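Local coordinates for protein PatF (Prochloron didemni, PDB 4BG2) that probably belongs to the prenyltransferase-like proteins of patellamide (cyanobactin) biosynthesis, though its own activity is not established, at residues A[48-53]-A[64-69]. Sequence-based numbering, arbitrary orientation.
Sequences CSVESS and GRYEVC
Glu-51 N donates to Glu-67 O at 2.7 Å and nearly straight, 170° at the hydrogen, and Glu-67 N returns a bond to Glu-51 O. With this hydrogen-bonded pair in the middle and Ser-49 with Cys-69 as another, the two strands run antiparallel in a hairpin. Val-50 with Val-68, between them, and Ser-52 with Tyr-66, beyond the glutamates, are non-hydrogen-bonded pairs; there Val-68 CA and Tyr-66 CA turn their hydrogens toward the carbonyl oxygens of Ser-49 and Glu-51.

One face carries Val-50, Ser-52, Tyr-66 and Val-68. Val-50 and Val-68 stand next to each other in the same direction, CG2 to CG2 at 4.1 Å. Ser-52 OG comes to the edge of the tyrosine ring, 3.3 Å from Tyr-66 CD1; it reaches there because OG is anti to the carbonyl carbon (chi1 -52°).

On the other face Arg-65 NE donates to Ser-53 OG at 2.9 Å, the oxygen 18° out of the guanidinium plane. A bend at chi3 (54°) sets NE beside that hydroxyl. An alanine at Arg-65 would probably leave Ser-53 OG without this donor and open a gap beside it. Glu-51 and Glu-67 leave the same face: Glu-51 OE2 bonds to Tyr-246 OH, and in the conformer given, Glu-67 turns away to His-124 and Thr-120.

Helices 3-25 and 34-42 pack over the valine and tyrosine face, while strands 295-303 and 116-124 flank the hairpin, continuing on its two sides a closed antiparallel barrel consistent with the PT-barrel of ABBA-type prenyltransferases.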
ATOM      1  N   CYS A  48      11.435   4.638  -9.885  1.00 37.51           N
ATOM      2  CA  CYS A  48      10.553   4.148  -8.842  1.00 35.66           C
ATOM      3  C   CYS A  48       9.679   5.236  -8.244  1.00 33.04           C
ATOM      4  O   CYS A  48      10.025   6.413  -8.259  1.00 32.37           O
ATOM      5  CB  CYS A  48      11.381   3.540  -7.719  1.00 36.59           C
ATOM      6  SG  CYS A  48      12.121   1.938  -8.138  1.00 38.65           S
ATOM      7  N   SER A  49       8.544   4.815  -7.707  1.00 31.72           N
ATOM      8  CA  SER A  49       7.760   5.644  -6.818  1.00 32.28           C
ATOM      9  C   SER A  49       7.933   5.140  -5.391  1.00 28.57           C
ATOM     10  O   SER A  49       8.036   3.932  -5.150  1.00 29.43           O
ATOM     11  CB  SER A  49       6.287   5.668  -7.243  1.00 35.13           C
ATOM     12  OG  SER A  49       5.556   4.697  -6.537  1.00 38.25           O
ATOM     13  N   VAL A  50       8.037   6.063  -4.447  1.00 26.41           N
ATOM     14  CA  VAL A  50       8.128   5.718  -3.047  1.00 26.24           C
ATOM     15  C   VAL A  50       6.880   6.221  -2.374  1.00 26.47           C
ATOM     16  O   VAL A  50       6.594   7.432  -2.417  1.00 28.40           O
ATOM     17  CB  VAL A  50       9.351   6.354  -2.362  1.00 25.87           C
ATOM     18  CG1 VAL A  50       9.374   5.994  -0.880  1.00 26.27           C
ATOM     19  CG2 VAL A  50      10.641   5.944  -3.054  1.00 27.34           C
ATOM     20  N   GLU A  51       6.104   5.303  -1.808  1.00 26.84           N
ATOM     21  CA  GLU A  51       4.863   5.666  -1.121  1.00 29.03           C
ATOM     22  C   GLU A  51       5.087   5.508   0.356  1.00 27.06           C
ATOM     23  O   GLU A  51       5.119   4.382   0.861  1.00 27.95           O
ATOM     24  CB  GLU A  51       3.678   4.786  -1.551  1.00 31.76           C
ATOM     25  CG  GLU A  51       2.324   5.331  -1.073  1.00 35.32           C
ATOM     26  CD  GLU A  51       1.107   4.628  -1.698  1.00 38.81           C
ATOM     27  OE1 GLU A  51       1.213   3.436  -2.015  1.00 41.36           O
ATOM     28  OE2 GLU A  51       0.019   5.256  -1.840  1.00 40.62           O
ATOM     29  N   SER A  52       5.296   6.623   1.037  1.00 26.23           N
ATOM     30  CA  SER A  52       5.493   6.630   2.476  1.00 25.99           C
ATOM     31  C   SER A  52       4.134   6.838   3.170  1.00 25.47           C
ATOM     32  O   SER A  52       3.227   7.430   2.604  1.00 26.37           O
ATOM     33  CB  SER A  52       6.456   7.755   2.882  1.00 28.25           C
ATOM     34  OG  SER A  52       7.673   7.732   2.146  1.00 27.94           O
ATOM     35  N   SER A  53       4.013   6.419   4.414  1.00 24.85           N
ATOM     36  CA  SER A  53       2.790   6.682   5.154  1.00 25.14           C
ATOM     37  C   SER A  53       3.013   6.756   6.662  1.00 25.76           C
ATOM     38  O   SER A  53       4.084   6.387   7.187  1.00 24.89           O
ATOM     39  CB  SER A  53       1.752   5.625   4.809  1.00 24.91           C
ATOM     40  OG  SER A  53       2.183   4.337   5.215  1.00 25.83           O
ATOM     41  N   GLY A  64       7.332   4.596  10.098  1.00 30.60           N
ATOM     42  CA  GLY A  64       8.309   3.822   9.317  1.00 29.76           C
ATOM     43  C   GLY A  64       7.630   2.862   8.351  1.00 27.99           C
ATOM     44  O   GLY A  64       7.764   1.649   8.490  1.00 28.03           O
ATOM     45  N   ARG A  65       6.921   3.420   7.368  1.00 26.40           N
ATOM     46  CA  ARG A  65       6.097   2.672   6.434  1.00 25.71           C
ATOM     47  C   ARG A  65       6.332   3.150   5.001  1.00 26.01           C
ATOM     48  O   ARG A  65       6.093   4.338   4.684  1.00 23.66           O
ATOM     49  CB  ARG A  65       4.618   2.828   6.771  1.00 25.69           C
ATOM     50  CG  ARG A  65       4.239   2.369   8.159  1.00 27.27           C
ATOM     51  CD  ARG A  65       2.931   2.993   8.617  1.00 29.36           C
ATOM     52  NE  ARG A  65       1.880   2.750   7.635  1.00 29.23           N
ATOM     53  CZ  ARG A  65       1.131   1.663   7.588  1.00 30.41           C
ATOM     54  NH1 ARG A  65       1.262   0.691   8.488  1.00 31.21           N
ATOM     55  NH2 ARG A  65       0.239   1.541   6.622  1.00 33.74           N
ATOM     56  N   TYR A  66       6.802   2.236   4.149  1.00 24.32           N
ATOM     57  CA  TYR A  66       7.100   2.526   2.759  1.00 24.63           C
ATOM     58  C   TYR A  66       6.692   1.402   1.834  1.00 24.40           C
ATOM     59  O   TYR A  66       6.891   0.211   2.147  1.00 26.14           O
ATOM     60  CB  TYR A  66       8.599   2.677   2.577  1.00 26.31           C
ATOM     61  CG  TYR A  66       9.236   3.634   3.536  1.00 28.11           C
ATOM     62  CD1 TYR A  66       9.220   4.998   3.282  1.00 27.33           C
ATOM     63  CD2 TYR A  66       9.892   3.181   4.682  1.00 28.54           C
ATOM     64  CE1 TYR A  66       9.804   5.890   4.153  1.00 28.41           C
ATOM     65  CE2 TYR A  66      10.504   4.073   5.550  1.00 30.68           C
ATOM     66  CZ  TYR A  66      10.446   5.431   5.275  1.00 31.34           C
ATOM     67  OH  TYR A  66      11.028   6.360   6.119  1.00 37.84           O
ATOM     68  N   GLU A  67       6.163   1.778   0.677  1.00 24.60           N
ATOM     69  CA  GLU A  67       6.011   0.873  -0.458  0.50 23.81           C
ATOM     70  C   GLU A  67       6.773   1.498  -1.626  1.00 25.80           C
ATOM     71  O   GLU A  67       6.552   2.653  -1.961  1.00 24.92           O
ATOM     72  CB  GLU A  67       4.544   0.706  -0.899  0.50 23.33           C
ATOM     73  CG  GLU A  67       3.579   0.092   0.062  0.50 23.01           C
ATOM     74  CD  GLU A  67       4.073  -1.205   0.647  0.50 21.71           C
ATOM     75  OE1 GLU A  67       4.688  -2.149  -0.077  0.50 19.86           O
ATOM     76  OE2 GLU A  67       3.794  -1.205   1.843  0.50 18.27           O
ATOM     77  N   VAL A  68       7.652   0.708  -2.250  1.00 26.80           N
ATOM     78  CA  VAL A  68       8.421   1.134  -3.389  1.00 24.94           C
ATOM     79  C   VAL A  68       8.192   0.206  -4.573  1.00 26.34           C
ATOM     80  O   VAL A  68       8.176  -1.043  -4.441  1.00 25.24           O
ATOM     81  CB  VAL A  68       9.907   1.154  -3.028  1.00 25.50           C
ATOM     82  CG1 VAL A  68      10.743   1.611  -4.228  1.00 26.35           C
ATOM     83  CG2 VAL A  68      10.142   2.081  -1.845  1.00 25.61           C
ATOM     84  N   CYS A  69       8.023   0.788  -5.747  1.00 28.64           N
ATOM     85  CA  CYS A  69       8.022  -0.028  -6.957  1.00 31.17           C
ATOM     86  C   CYS A  69       8.425   0.760  -8.182  1.00 32.34           C
ATOM     87  O   CYS A  69       8.348   1.991  -8.209  1.00 30.43           O
ATOM     88  CB  CYS A  69       6.649  -0.665  -7.192  1.00 32.31           C
ATOM     89  SG  CYS A  69       5.325   0.515  -7.597  1.00 34.92           S
TER